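Local coordinates for uncharacterized protein (Bacteroides caccae, PDB 4L7A) that is of unknown function but probably acts as a zinc-dependent metallopeptidase of the zincin type, at residues V141-F146 and C205-P210; H148-K153 and K238-S243; E201-F206 and V246-L251. All blocks are in the same frame, centred on the assembly; numbering follows the deposited sequence.

Contact 1: V141-F146 and C205-P210; sequences VMHHEF and CFLTYP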
ATOM      1  N   VAL A 141       1.193   3.693  -0.207  1.00 19.41           N
ATOM      2  CA  VAL A 141       2.325   3.430   0.704  1.00 20.86           C
ATOM      3  C   VAL A 141       2.512   1.944   1.008  1.00 19.08           C
ATOM      4  O   VAL A 141       3.644   1.453   1.098  1.00 20.09           O
ATOM      5  CB  VAL A 141       2.160   4.192   2.029  1.00 23.81           C
ATOM      6  CG1 VAL A 141       3.235   3.845   2.945  1.00 24.08           C
ATOM      7  CG2 VAL A 141       2.236   5.700   1.721  1.00 29.57           C
HETATM    8  N   MSE A 142       1.422   1.221   1.151  1.00 17.60           N
HETATM    9  CA  MSE A 142       1.528  -0.205   1.377  1.00 19.66           C
HETATM   10  C   MSE A 142       2.245  -0.944   0.243  1.00 18.74           C
HETATM   11  O   MSE A 142       3.198  -1.657   0.502  1.00 16.39           O
HETATM   12  CB  MSE A 142       0.154  -0.836   1.662  1.00 21.83           C
HETATM   13  CG  MSE A 142      -0.378  -0.416   3.048  1.00 24.67           C
HETATM   14 SE   MSE A 142      -2.287  -0.805   3.260  0.75 28.67          SE
HETATM   15  CE  MSE A 142      -2.041  -2.604   3.988  1.00 29.01           C
ATOM     16  N   HIS A 143       1.764  -0.778  -0.997  1.00 16.95           N
ATOM     17  CA  HIS A 143       2.432  -1.404  -2.134  1.00 17.72           C
ATOM     18  C   HIS A 143       3.878  -0.975  -2.240  1.00 16.86           C
ATOM     19  O   HIS A 143       4.737  -1.739  -2.660  1.00 17.86           O
ATOM     20  CB  HIS A 143       1.717  -1.150  -3.476  1.00 16.70           C
ATOM     21  CG  HIS A 143       0.355  -1.741  -3.531  1.00 18.02           C
ATOM     22  ND1 HIS A 143       0.145  -3.111  -3.496  1.00 18.67           N
ATOM     23  CD2 HIS A 143      -0.873  -1.167  -3.546  1.00 18.00           C
ATOM     24  CE1 HIS A 143      -1.152  -3.353  -3.517  1.00 19.52           C
ATOM     25  NE2 HIS A 143      -1.797  -2.194  -3.522  1.00 20.47           N
ATOM     26  N   HIS A 144       4.171   0.241  -1.841  1.00 17.27           N
ATOM     27  CA  HIS A 144       5.551   0.713  -1.888  1.00 17.40           C
ATOM     28  C   HIS A 144       6.387  -0.172  -0.929  1.00 17.92           C
ATOM     29  O   HIS A 144       7.423  -0.670  -1.292  1.00 19.10           O
ATOM     30  CB  HIS A 144       5.656   2.204  -1.525  1.00 18.02           C
ATOM     31  CG  HIS A 144       7.061   2.687  -1.300  1.00 18.69           C
ATOM     32  ND1 HIS A 144       7.602   3.749  -1.991  1.00 19.66           N
ATOM     33  CD2 HIS A 144       8.021   2.282  -0.432  1.00 18.77           C
ATOM     34  CE1 HIS A 144       8.841   3.966  -1.569  1.00 20.02           C
ATOM     35  NE2 HIS A 144       9.105   3.106  -0.593  1.00 18.78           N
ATOM     36  N   GLU A 145       5.931  -0.341   0.293  1.00 17.59           N
ATOM     37  CA  GLU A 145       6.664  -1.126   1.322  1.00 17.44           C
ATOM     38  C   GLU A 145       6.743  -2.589   0.980  1.00 18.05           C
ATOM     39  O   GLU A 145       7.785  -3.211   1.228  1.00 16.54           O
ATOM     40  CB  GLU A 145       6.005  -0.956   2.655  1.00 17.81           C
ATOM     41  CG  GLU A 145       6.101   0.496   3.189  1.00 18.73           C
ATOM     42  CD  GLU A 145       7.528   0.872   3.577  1.00 20.55           C
ATOM     43  OE1 GLU A 145       8.244   0.005   4.167  1.00 20.96           O
ATOM     44  OE2 GLU A 145       7.953   1.998   3.261  1.00 22.29           O
ATOM     45  N   PHE A 146       5.679  -3.143   0.392  1.00 16.65           N
ATOM     46  CA  PHE A 146       5.741  -4.532  -0.037  1.00 18.29           C
ATOM     47  C   PHE A 146       6.785  -4.717  -1.130  1.00 17.77           C
ATOM     48  O   PHE A 146       7.573  -5.651  -1.068  1.00 17.66           O
ATOM     49  CB  PHE A 146       4.395  -5.086  -0.433  1.00 18.90           C
ATOM     50  CG  PHE A 146       3.322  -4.850   0.584  1.00 20.31           C
ATOM     51  CD1 PHE A 146       3.611  -4.691   1.929  1.00 21.18           C
ATOM     52  CD2 PHE A 146       2.002  -4.768   0.193  1.00 20.79           C
ATOM     53  CE1 PHE A 146       2.587  -4.447   2.848  1.00 20.33           C
ATOM     54  CE2 PHE A 146       0.994  -4.559   1.111  1.00 21.35           C
ATOM     55  CZ  PHE A 146       1.287  -4.389   2.426  1.00 20.28           C
ATOM     56  N   CYS A 205       3.149   3.292  -7.703  1.00 17.20           N
ATOM     57  CA  CYS A 205       2.339   4.190  -8.572  1.00 17.97           C
ATOM     58  C   CYS A 205       1.693   3.416  -9.719  1.00 17.34           C
ATOM     59  O   CYS A 205       0.501   3.574 -10.016  1.00 16.47           O
ATOM     60  CB  CYS A 205       3.161   5.338  -9.116  1.00 17.78           C
ATOM     61  SG  CYS A 205       3.709   6.539  -7.840  1.00 21.06           S
ATOM     62  N   PHE A 206       2.470   2.555 -10.360  1.00 18.20           N
ATOM     63  CA  PHE A 206       1.944   1.785 -11.448  1.00 18.89           C
ATOM     64  C   PHE A 206       0.772   0.922 -10.988  1.00 20.80           C
ATOM     65  O   PHE A 206      -0.250   0.852 -11.691  1.00 21.29           O
ATOM     66  CB  PHE A 206       3.018   0.899 -12.085  1.00 20.26           C
ATOM     67  CG  PHE A 206       2.551   0.210 -13.325  1.00 20.32           C
ATOM     68  CD1 PHE A 206       2.266   0.945 -14.470  1.00 20.17           C
ATOM     69  CD2 PHE A 206       2.355  -1.153 -13.336  1.00 20.31           C
ATOM     70  CE1 PHE A 206       1.804   0.332 -15.646  1.00 20.51           C
ATOM     71  CE2 PHE A 206       1.915  -1.789 -14.505  1.00 20.95           C
ATOM     72  CZ  PHE A 206       1.639  -1.031 -15.675  1.00 21.78           C
ATOM     73  N   LEU A 207       0.877   0.319  -9.799  1.00 18.93           N
ATOM     74  CA  LEU A 207      -0.166  -0.551  -9.348  1.00 19.05           C
ATOM     75  C   LEU A 207      -1.433   0.167  -8.898  1.00 18.63           C
ATOM     76  O   LEU A 207      -2.473  -0.395  -9.005  1.00 19.97           O
ATOM     77  CB  LEU A 207       0.337  -1.506  -8.236  1.00 19.65           C
ATOM     78  CG  LEU A 207       1.358  -2.547  -8.651  1.00 21.29           C
ATOM     79  CD1 LEU A 207       1.728  -3.464  -7.453  1.00 22.03           C
ATOM     80  CD2 LEU A 207       0.767  -3.384  -9.798  1.00 22.78           C
ATOM     81  N   THR A 208      -1.334   1.393  -8.384  1.00 18.65           N
ATOM     82  CA  THR A 208      -2.457   2.074  -7.774  1.00 17.84           C
ATOM     83  C   THR A 208      -3.049   3.243  -8.623  1.00 18.57           C
ATOM     84  O   THR A 208      -4.237   3.494  -8.532  1.00 17.78           O
ATOM     85  CB  THR A 208      -2.107   2.672  -6.398  1.00 17.25           C
ATOM     86  OG1 THR A 208      -1.025   3.606  -6.509  1.00 15.72           O
ATOM     87  CG2 THR A 208      -1.715   1.608  -5.436  1.00 18.00           C
ATOM     88  N   TYR A 209      -2.232   3.912  -9.451  1.00 19.85           N
ATOM     89  CA  TYR A 209      -2.722   5.047 -10.284  1.00 20.10           C
ATOM     90  C   TYR A 209      -3.712   4.590 -11.377  1.00 21.38           C
ATOM     91  O   TYR A 209      -3.401   3.654 -12.128  1.00 21.88           O
ATOM     92  CB  TYR A 209      -1.567   5.756 -10.976  1.00 19.87           C
ATOM     93  CG  TYR A 209      -0.741   6.698 -10.117  1.00 20.70           C
ATOM     94  CD1 TYR A 209      -0.783   6.642  -8.731  1.00 20.61           C
ATOM     95  CD2 TYR A 209       0.201   7.548 -10.709  1.00 20.11           C
ATOM     96  CE1 TYR A 209      -0.021   7.512  -7.951  1.00 21.34           C
ATOM     97  CE2 TYR A 209       0.978   8.406  -9.934  1.00 20.73           C
ATOM     98  CZ  TYR A 209       0.856   8.398  -8.573  1.00 20.41           C
ATOM     99  OH  TYR A 209       1.627   9.217  -7.819  1.00 18.23           O
ATOM    100  N   PRO A 210      -4.905   5.200 -11.437  1.00 21.19           N
ATOM    101  CA  PRO A 210      -5.705   4.927 -12.597  1.00 23.63           C
ATOM    102  C   PRO A 210      -4.965   5.458 -13.826  1.00 24.70           C
ATOM    103  O   PRO A 210      -4.075   6.330 -13.754  1.00 23.12           O
ATOM    104  CB  PRO A 210      -6.978   5.742 -12.364  1.00 23.85           C
ATOM    105  CG  PRO A 210      -7.064   5.942 -10.876  1.00 23.53           C
ATOM    106  CD  PRO A 210      -5.616   6.024 -10.452  1.00 22.68           C
TER
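Leu207 reaches from the last turn of helix 195-208 toward His143 on helix 131-153, and these two residues have the nearest CA atoms of the pair of segments, 7.7 Å apart. Its CD1 methyl lies obliquely to the imidazole, 4.3 Å from His143 ND1, a loose van der Waals approach. The other methyl is turned to helix 248-260. Thr208 follows with the tighter touch: its CG2 comes to 3.5 Å from His143 CD2, again obliquely to the ring, and the two side chains run past each other in opposite directions. The threonine torsion (chi1 59°) sets OG1 between the backbone N and the carbonyl carbon, where it bonds to Ala204 O, and this leaves the methyl to meet the histidine. At Tyr209 the chain leaves helical geometry, although Tyr209 N still bonds to Cys205 O at 2.8 Å. Immediately after His143 the sequence reads HEFAH, the HExxH signature whose histidines bind zinc in zincins, consistent with the putative assignment here. The interface is small, 118 Å² in all, and buried. Between these two segments the touch is van der Waals only, although polar bonds elsewhere, such as the salt bridge of Lys140 with Glu201, also link the two helices. The polar ends turn elsewhere: His143 ND1 bonds to Tyr77 OH, which, with the OG1 bond, should restrict rotation of the groups that meet.

Contact 2: H148-K153 and K238-S243; sequences HILHQK and KYMKDS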
ATOM      1  N   HIS A 148       9.454  -2.928  -1.546  1.00 20.21           N
ATOM      2  CA  HIS A 148      10.718  -2.879  -0.899  1.00 21.37           C
ATOM      3  C   HIS A 148      11.183  -4.223  -0.240  1.00 20.96           C
ATOM      4  O   HIS A 148      12.336  -4.608  -0.340  1.00 18.40           O
ATOM      5  CB  HIS A 148      10.664  -1.770   0.100  1.00 23.78           C
ATOM      6  CG  HIS A 148      11.964  -1.558   0.750  1.00 30.56           C
ATOM      7  ND1 HIS A 148      13.053  -1.073   0.058  1.00 35.50           N
ATOM      8  CD2 HIS A 148      12.391  -1.827   2.010  1.00 34.05           C
ATOM      9  CE1 HIS A 148      14.099  -1.034   0.870  1.00 37.23           C
ATOM     10  NE2 HIS A 148      13.720  -1.481   2.058  1.00 38.43           N
ATOM     11  N   ILE A 149      10.262  -4.958   0.385  1.00 21.08           N
ATOM     12  CA  ILE A 149      10.544  -6.304   0.928  1.00 21.49           C
ATOM     13  C   ILE A 149      10.903  -7.252  -0.203  1.00 22.05           C
ATOM     14  O   ILE A 149      11.826  -8.063  -0.071  1.00 21.91           O
ATOM     15  CB  ILE A 149       9.343  -6.838   1.743  1.00 21.85           C
ATOM     16  CG1 ILE A 149       9.173  -6.022   3.038  1.00 22.84           C
ATOM     17  CG2 ILE A 149       9.529  -8.310   2.113  1.00 24.16           C
ATOM     18  CD1 ILE A 149       7.802  -6.309   3.771  1.00 21.97           C
ATOM     19  N   LEU A 150      10.190  -7.155  -1.324  1.00 21.20           N
ATOM     20  CA  LEU A 150      10.570  -7.989  -2.458  1.00 21.47           C
ATOM     21  C   LEU A 150      12.031  -7.718  -2.852  1.00 21.45           C
ATOM     22  O   LEU A 150      12.843  -8.668  -3.090  1.00 19.78           O
ATOM     23  CB  LEU A 150       9.661  -7.771  -3.668  1.00 22.14           C
ATOM     24  CG  LEU A 150       8.191  -8.140  -3.512  1.00 22.52           C
ATOM     25  CD1 LEU A 150       7.372  -7.675  -4.702  1.00 21.82           C
ATOM     26  CD2 LEU A 150       8.051  -9.687  -3.287  1.00 24.56           C
ATOM     27  N   HIS A 151      12.371  -6.440  -2.933  1.00 19.67           N
ATOM     28  CA  HIS A 151      13.740  -6.042  -3.312  1.00 20.32           C
ATOM     29  C   HIS A 151      14.812  -6.517  -2.372  1.00 22.05           C
ATOM     30  O   HIS A 151      15.864  -6.866  -2.838  1.00 23.18           O
ATOM     31  CB  HIS A 151      13.857  -4.564  -3.497  1.00 19.14           C
ATOM     32  CG  HIS A 151      12.859  -4.035  -4.472  1.00 18.76           C
ATOM     33  ND1 HIS A 151      12.403  -2.746  -4.433  1.00 19.43           N
ATOM     34  CD2 HIS A 151      12.206  -4.645  -5.496  1.00 18.63           C
ATOM     35  CE1 HIS A 151      11.492  -2.578  -5.388  1.00 19.84           C
ATOM     36  NE2 HIS A 151      11.384  -3.710  -6.074  1.00 19.38           N
ATOM     37  N   GLN A 152      14.522  -6.556  -1.078  1.00 24.30           N
ATOM     38  CA  GLN A 152      15.441  -7.087  -0.065  1.00 28.43           C
ATOM     39  C   GLN A 152      15.671  -8.573  -0.236  1.00 27.76           C
ATOM     40  O   GLN A 152      16.798  -9.034  -0.148  1.00 27.29           O
ATOM     41  CB  GLN A 152      14.927  -6.818   1.363  1.00 31.11           C
ATOM     42  CG  GLN A 152      14.910  -5.322   1.709  1.00 37.21           C
ATOM     43  CD  GLN A 152      14.433  -4.967   3.162  1.00 44.59           C
ATOM     44  OE1 GLN A 152      13.360  -5.388   3.626  1.00 46.76           O
ATOM     45  NE2 GLN A 152      15.240  -4.168   3.858  1.00 47.40           N
ATOM     46  N   LYS A 153      14.606  -9.313  -0.530  1.00 27.31           N
ATOM     47  CA  LYS A 153      14.733 -10.752  -0.703  1.00 27.87           C
ATOM     48  C   LYS A 153      15.363 -11.135  -2.026  1.00 27.96           C
ATOM     49  O   LYS A 153      16.176 -12.070  -2.086  1.00 27.57           O
ATOM     50  CB  LYS A 153      13.394 -11.411  -0.592  1.00 28.22           C
ATOM     51  CG  LYS A 153      12.802 -11.419   0.817  1.00 28.56           C
ATOM     52  CD  LYS A 153      11.578 -12.270   0.758  1.00 30.76           C
ATOM     53  CE  LYS A 153      11.116 -12.721   2.112  1.00 33.33           C
ATOM     54  NZ  LYS A 153      10.848 -11.574   2.940  1.00 33.75           N
ATOM     55  N   LYS A 238       9.989  -6.496 -15.978  1.00 25.48           N
ATOM     56  CA  LYS A 238      10.885  -7.606 -16.230  1.00 26.19           C
ATOM     57  C   LYS A 238      11.366  -8.247 -14.930  1.00 25.70           C
ATOM     58  O   LYS A 238      11.402  -9.448 -14.818  1.00 24.19           O
ATOM     59  CB  LYS A 238      12.063  -7.138 -17.086  1.00 29.46           C
ATOM     60  CG  LYS A 238      13.096  -8.251 -17.395  1.00 32.47           C
ATOM     61  CD  LYS A 238      14.130  -7.825 -18.455  1.00 35.31           C
ATOM     62  CE  LYS A 238      15.383  -8.719 -18.418  1.00 37.53           C
ATOM     63  NZ  LYS A 238      15.083 -10.155 -18.710  1.00 39.97           N
ATOM     64  N   TYR A 239      11.721  -7.422 -13.949  1.00 25.55           N
ATOM     65  CA  TYR A 239      12.112  -7.883 -12.644  1.00 24.91           C
ATOM     66  C   TYR A 239      10.961  -8.675 -11.980  1.00 26.63           C
ATOM     67  O   TYR A 239      11.195  -9.773 -11.431  1.00 26.73           O
ATOM     68  CB  TYR A 239      12.476  -6.701 -11.737  1.00 24.99           C
ATOM     69  CG  TYR A 239      12.550  -7.054 -10.245  1.00 23.64           C
ATOM     70  CD1 TYR A 239      13.625  -7.787  -9.724  1.00 23.83           C
ATOM     71  CD2 TYR A 239      11.541  -6.682  -9.369  1.00 23.48           C
ATOM     72  CE1 TYR A 239      13.690  -8.128  -8.359  1.00 22.49           C
ATOM     73  CE2 TYR A 239      11.598  -7.013  -8.006  1.00 22.13           C
ATOM     74  CZ  TYR A 239      12.674  -7.748  -7.521  1.00 22.52           C
ATOM     75  OH  TYR A 239      12.702  -8.063  -6.166  1.00 24.75           O
HETATM   76  N   MSE A 240       9.740  -8.136 -12.012  1.00 23.33           N
HETATM   77  CA  MSE A 240       8.651  -8.848 -11.345  1.00 24.55           C
HETATM   78  C   MSE A 240       8.416 -10.208 -12.038  1.00 25.42           C
HETATM   79  O   MSE A 240       8.143 -11.219 -11.352  1.00 22.68           O
HETATM   80  CB  MSE A 240       7.404  -8.028 -11.322  1.00 24.62           C
HETATM   81  CG  MSE A 240       7.546  -6.749 -10.533  1.00 25.58           C
HETATM   82 SE   MSE A 240       7.748  -7.143  -8.629  0.75 25.79          SE
HETATM   83  CE  MSE A 240       5.896  -7.568  -8.221  1.00 25.07           C
ATOM     84  N   LYS A 241       8.560 -10.219 -13.369  1.00 25.25           N
ATOM     85  CA  LYS A 241       8.463 -11.465 -14.144  1.00 29.59           C
ATOM     86  C   LYS A 241       9.604 -12.473 -13.835  1.00 28.71           C
ATOM     87  O   LYS A 241       9.354 -13.613 -13.435  1.00 33.76           O
ATOM     88  CB  LYS A 241       8.426 -11.160 -15.637  1.00 30.88           C
ATOM     89  CG  LYS A 241       8.309 -12.375 -16.495  1.00 32.53           C
ATOM     90  CD  LYS A 241       8.098 -11.959 -17.953  1.00 35.38           C
ATOM     91  CE  LYS A 241       9.054 -12.711 -18.836  1.00 38.80           C
ATOM     92  NZ  LYS A 241       8.540 -12.914 -20.212  1.00 42.62           N
ATOM     93  N   ASP A 242      10.841 -12.043 -13.960  1.00 27.89           N
ATOM     94  CA  ASP A 242      11.956 -12.947 -13.804  1.00 28.95           C
ATOM     95  C   ASP A 242      12.109 -13.432 -12.354  1.00 28.31           C
ATOM     96  O   ASP A 242      12.420 -14.575 -12.149  1.00 27.30           O
ATOM     97  CB  ASP A 242      13.281 -12.309 -14.254  1.00 29.04           C
ATOM     98  CG  ASP A 242      13.305 -11.936 -15.734  1.00 30.87           C
ATOM     99  OD1 ASP A 242      12.422 -12.409 -16.487  1.00 31.27           O
ATOM    100  OD2 ASP A 242      14.198 -11.137 -16.113  1.00 29.18           O
ATOM    101  N   SER A 243      11.900 -12.555 -11.370  1.00 25.74           N
ATOM    102  CA  SER A 243      12.199 -12.882  -9.996  1.00 25.96           C
ATOM    103  C   SER A 243      10.994 -13.433  -9.251  1.00 25.69           C
ATOM    104  O   SER A 243      11.171 -14.194  -8.335  1.00 24.77           O
ATOM    105  CB  SER A 243      12.738 -11.639  -9.250  1.00 26.19           C
ATOM    106  OG  SER A 243      14.015 -11.295  -9.777  1.00 28.49           O
TER
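His151 and Tyr239 make the aromatic part of this contact. Tyr239 CE2 lies at the edge of the imidazole, close to its plane and 3.5 Å from His151 CD2. The ring planes are inclined at 62° with centroids 5.4 Å apart, an oblique pairing. Tyr239 reaches across because its CG stands opposite the backbone N (chi1 165°), which sends the phenol toward helix 131-153. The imidazole also meets Tyr156, edge to face.

Apolar packing is supplied by Leu150 and Met240, a selenomethionine, whose side chains cross at about a right angle. The selenomethionine chain bends at both chi2 and chi3, bringing CE to 3.8 Å from Leu150 CD1. Phe85 touches both side chains. The short axes cross at 54° and stay 12.1 Å apart, so long side chains span the gap between two helices of the mainly helical part of this zincin-like fold: the final turn of the helix bearing the HEFAH sequence, and the C-terminal end of the long helix 211-244.

Polar atoms gather at the phenol oxygen. Leu150 O lies 3.1 Å from Tyr239 OH, but the angle is too poor for a hydrogen bond; the hydroxyl is instead bonded to Lys154 O and accepts a hydrogen bond from Trp244 NE1. Farther along, Lys154 NZ bonds to Ser243 O.

Contact 3: E201-F206 and V246-L251; sequences EVTACF and VDLDLL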
ATOM      1  N   GLU A 201       8.559   3.302  -5.753  1.00 17.05           N
ATOM      2  CA  GLU A 201       7.549   4.268  -6.192  1.00 18.30           C
ATOM      3  C   GLU A 201       7.002   3.951  -7.569  1.00 17.54           C
ATOM      4  O   GLU A 201       5.795   4.075  -7.792  1.00 16.10           O
ATOM      5  CB  GLU A 201       8.102   5.681  -6.194  1.00 18.63           C
ATOM      6  CG  GLU A 201       8.279   6.309  -4.780  1.00 20.54           C
ATOM      7  CD  GLU A 201       6.925   6.649  -4.146  1.00 22.75           C
ATOM      8  OE1 GLU A 201       6.420   7.750  -4.457  1.00 25.63           O
ATOM      9  OE2 GLU A 201       6.358   5.814  -3.395  1.00 22.41           O
ATOM     10  N   VAL A 202       7.866   3.556  -8.495  1.00 18.09           N
ATOM     11  CA  VAL A 202       7.391   3.200  -9.825  1.00 18.90           C
ATOM     12  C   VAL A 202       6.415   2.059  -9.680  1.00 18.79           C
ATOM     13  O   VAL A 202       5.340   2.092 -10.202  1.00 19.43           O
ATOM     14  CB  VAL A 202       8.554   2.890 -10.770  1.00 21.42           C
ATOM     15  CG1 VAL A 202       8.051   2.256 -12.068  1.00 21.46           C
ATOM     16  CG2 VAL A 202       9.326   4.147 -11.066  1.00 21.07           C
ATOM     17  N   THR A 203       6.767   1.046  -8.909  1.00 19.74           N
ATOM     18  CA  THR A 203       5.912  -0.113  -8.695  1.00 18.89           C
ATOM     19  C   THR A 203       4.575   0.247  -8.038  1.00 17.73           C
ATOM     20  O   THR A 203       3.500  -0.146  -8.509  1.00 17.29           O
ATOM     21  CB  THR A 203       6.641  -1.150  -7.770  1.00 20.24           C
ATOM     22  OG1 THR A 203       7.958  -1.447  -8.263  1.00 20.61           O
ATOM     23  CG2 THR A 203       5.843  -2.444  -7.669  1.00 21.14           C
ATOM     24  N   ALA A 204       4.624   1.028  -6.943  1.00 18.54           N
ATOM     25  CA  ALA A 204       3.441   1.411  -6.197  1.00 17.44           C
ATOM     26  C   ALA A 204       2.540   2.369  -6.975  1.00 19.10           C
ATOM     27  O   ALA A 204       1.289   2.270  -6.876  1.00 18.73           O
ATOM     28  CB  ALA A 204       3.827   2.068  -4.903  1.00 17.54           C
ATOM     29  N   CYS A 205       3.149   3.292  -7.703  1.00 17.20           N
ATOM     30  CA  CYS A 205       2.339   4.190  -8.572  1.00 17.97           C
ATOM     31  C   CYS A 205       1.693   3.416  -9.719  1.00 17.34           C
ATOM     32  O   CYS A 205       0.501   3.574 -10.016  1.00 16.47           O
ATOM     33  CB  CYS A 205       3.161   5.338  -9.116  1.00 17.78           C
ATOM     34  SG  CYS A 205       3.709   6.539  -7.840  1.00 21.06           S
ATOM     35  N   PHE A 206       2.470   2.555 -10.360  1.00 18.20           N
ATOM     36  CA  PHE A 206       1.944   1.785 -11.448  1.00 18.89           C
ATOM     37  C   PHE A 206       0.772   0.922 -10.988  1.00 20.80           C
ATOM     38  O   PHE A 206      -0.250   0.852 -11.691  1.00 21.29           O
ATOM     39  CB  PHE A 206       3.018   0.899 -12.085  1.00 20.26           C
ATOM     40  CG  PHE A 206       2.551   0.210 -13.325  1.00 20.32           C
ATOM     41  CD1 PHE A 206       2.266   0.945 -14.470  1.00 20.17           C
ATOM     42  CD2 PHE A 206       2.355  -1.153 -13.336  1.00 20.31           C
ATOM     43  CE1 PHE A 206       1.804   0.332 -15.646  1.00 20.51           C
ATOM     44  CE2 PHE A 206       1.915  -1.789 -14.505  1.00 20.95           C
ATOM     45  CZ  PHE A 206       1.639  -1.031 -15.675  1.00 21.78           C
ATOM     46  N   VAL A 246       5.482 -12.719 -11.625  1.00 24.04           N
ATOM     47  CA  VAL A 246       4.290 -11.908 -11.551  1.00 23.59           C
ATOM     48  C   VAL A 246       4.235 -11.054 -12.801  1.00 23.23           C
ATOM     49  O   VAL A 246       5.211 -10.406 -13.149  1.00 22.31           O
ATOM     50  CB  VAL A 246       4.346 -10.993 -10.293  1.00 23.22           C
ATOM     51  CG1 VAL A 246       3.355  -9.852 -10.406  1.00 24.02           C
ATOM     52  CG2 VAL A 246       4.120 -11.782  -9.059  1.00 24.57           C
ATOM     53  N   ASP A 247       3.065 -11.018 -13.420  1.00 25.10           N
ATOM     54  CA  ASP A 247       2.772 -10.128 -14.540  1.00 25.00           C
ATOM     55  C   ASP A 247       2.242  -8.797 -13.930  1.00 22.98           C
ATOM     56  O   ASP A 247       1.109  -8.718 -13.453  1.00 20.11           O
ATOM     57  CB  ASP A 247       1.755 -10.821 -15.444  1.00 27.34           C
ATOM     58  CG  ASP A 247       1.295  -9.949 -16.614  1.00 29.26           C
ATOM     59  OD1 ASP A 247       1.526  -8.704 -16.619  1.00 29.01           O
ATOM     60  OD2 ASP A 247       0.638 -10.521 -17.519  1.00 32.56           O
ATOM     61  N   LEU A 248       3.074  -7.771 -13.937  1.00 22.21           N
ATOM     62  CA  LEU A 248       2.746  -6.572 -13.248  1.00 23.43           C
ATOM     63  C   LEU A 248       1.538  -5.794 -13.875  1.00 24.12           C
ATOM     64  O   LEU A 248       0.699  -5.248 -13.141  1.00 22.07           O
ATOM     65  CB  LEU A 248       3.960  -5.646 -13.194  1.00 24.65           C
ATOM     66  CG  LEU A 248       3.852  -4.474 -12.200  1.00 25.50           C
ATOM     67  CD1 LEU A 248       3.926  -4.995 -10.786  1.00 25.69           C
ATOM     68  CD2 LEU A 248       4.976  -3.472 -12.418  1.00 27.02           C
ATOM     69  N   ASP A 249       1.445  -5.758 -15.203  1.00 23.82           N
ATOM     70  CA  ASP A 249       0.290  -5.109 -15.869  1.00 25.88           C
ATOM     71  C   ASP A 249      -1.006  -5.800 -15.473  1.00 24.99           C
ATOM     72  O   ASP A 249      -1.998  -5.138 -15.136  1.00 25.42           O
ATOM     73  CB  ASP A 249       0.439  -5.031 -17.415  1.00 27.62           C
ATOM     74  CG  ASP A 249      -0.591  -4.081 -18.058  1.00 33.15           C
ATOM     75  OD1 ASP A 249      -0.831  -2.914 -17.576  1.00 37.65           O
ATOM     76  OD2 ASP A 249      -1.210  -4.487 -19.058  1.00 39.05           O
ATOM     77  N   LEU A 250      -0.987  -7.125 -15.460  1.00 23.48           N
ATOM     78  CA  LEU A 250      -2.140  -7.873 -15.012  1.00 23.65           C
ATOM     79  C   LEU A 250      -2.488  -7.534 -13.558  1.00 22.86           C
ATOM     80  O   LEU A 250      -3.657  -7.380 -13.225  1.00 22.15           O
ATOM     81  CB  LEU A 250      -1.864  -9.363 -15.162  1.00 24.28           C
ATOM     82  CG  LEU A 250      -3.003 -10.262 -14.719  1.00 25.74           C
ATOM     83  CD1 LEU A 250      -4.270  -9.917 -15.501  1.00 25.55           C
ATOM     84  CD2 LEU A 250      -2.591 -11.794 -14.864  1.00 26.66           C
ATOM     85  N   LEU A 251      -1.468  -7.474 -12.700  1.00 21.94           N
ATOM     86  CA  LEU A 251      -1.667  -7.153 -11.289  1.00 23.12           C
ATOM     87  C   LEU A 251      -2.269  -5.756 -11.144  1.00 21.34           C
ATOM     88  O   LEU A 251      -3.199  -5.562 -10.365  1.00 21.09           O
ATOM     89  CB  LEU A 251      -0.379  -7.294 -10.455  1.00 21.65           C
ATOM     90  CG  LEU A 251      -0.454  -6.980  -8.944  1.00 21.76           C
ATOM     91  CD1 LEU A 251      -1.443  -7.837  -8.229  1.00 22.27           C
ATOM     92  CD2 LEU A 251       0.872  -7.215  -8.306  1.00 21.80           C
TER
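Thr203 makes the first, light touch on the first residue of helix 248-260: its CG2 methyl stands 4.5 Å from Leu248 CD1. The hydroxyl plays no part in this approach, since OG1 turns back to Ile199 O within its own helix. One turn further on, Phe206 carries most of the contact. With its CG placed opposite the backbone N (chi1 -173°), the phenyl group projects toward the first turn of the second helix. Leu248 packs one branch obliquely against it, CD2 lying 3.6 Å from Phe206 CD2, with the leucine CG close behind. At the far end of the same ring, Phe206 CZ is 3.6 Å from Asp249 OD1, with the ring and carboxylate planes 36° apart. That oxygen also forms a salt bridge with Arg252 one turn along, which probably offsets much of its charge beside the hydrocarbon ring. The start of the helix is secured by Asp247 at the N-cap: OD1 accepts from Leu250 N over 3.2 Å in a nearly straight bond (174°), the donor arriving well above the carboxylate plane. This capping bond fixes the first turn, on which both Leu248 and Asp249 are carried. The contact therefore joins helix 195-208 to the beginning of helix 248-260, with helix 211-244 alongside: Val236 touches Thr203 and Leu248, Leu233 and Lys237 touch Phe206, and Trp214 meets the Phe206 ring edge to face. Helix 131-153 reaches Thr203 through Ala147, and helix 59-81 covers Leu251.

Contacts 1 and 2 follow one another on helix 131-153, their centres 14 Å apart, while contact 1 shares Cys205 and Phe206 with contact 3, whose centre is only 7 Å away. Leu207 joins contacts 1 and 3 directly, its CD2 lying 3.7 Å from Leu248 CD1. Contacts 2 and 3 are coupled through the backbone by a probable hydrogen bond between Met240 O and Val246 N. The presumed zinc-binding histidines, inferred from the HEFAH sequence, are His144 in 141-146 and His148 in 148-153; they share the helix of contacts 1 and 2 but touch across neither. A probable hydrogen bond, His144 ND1 to Glu201 OE2 at 2.8 Å, ties that sequence to contact 3.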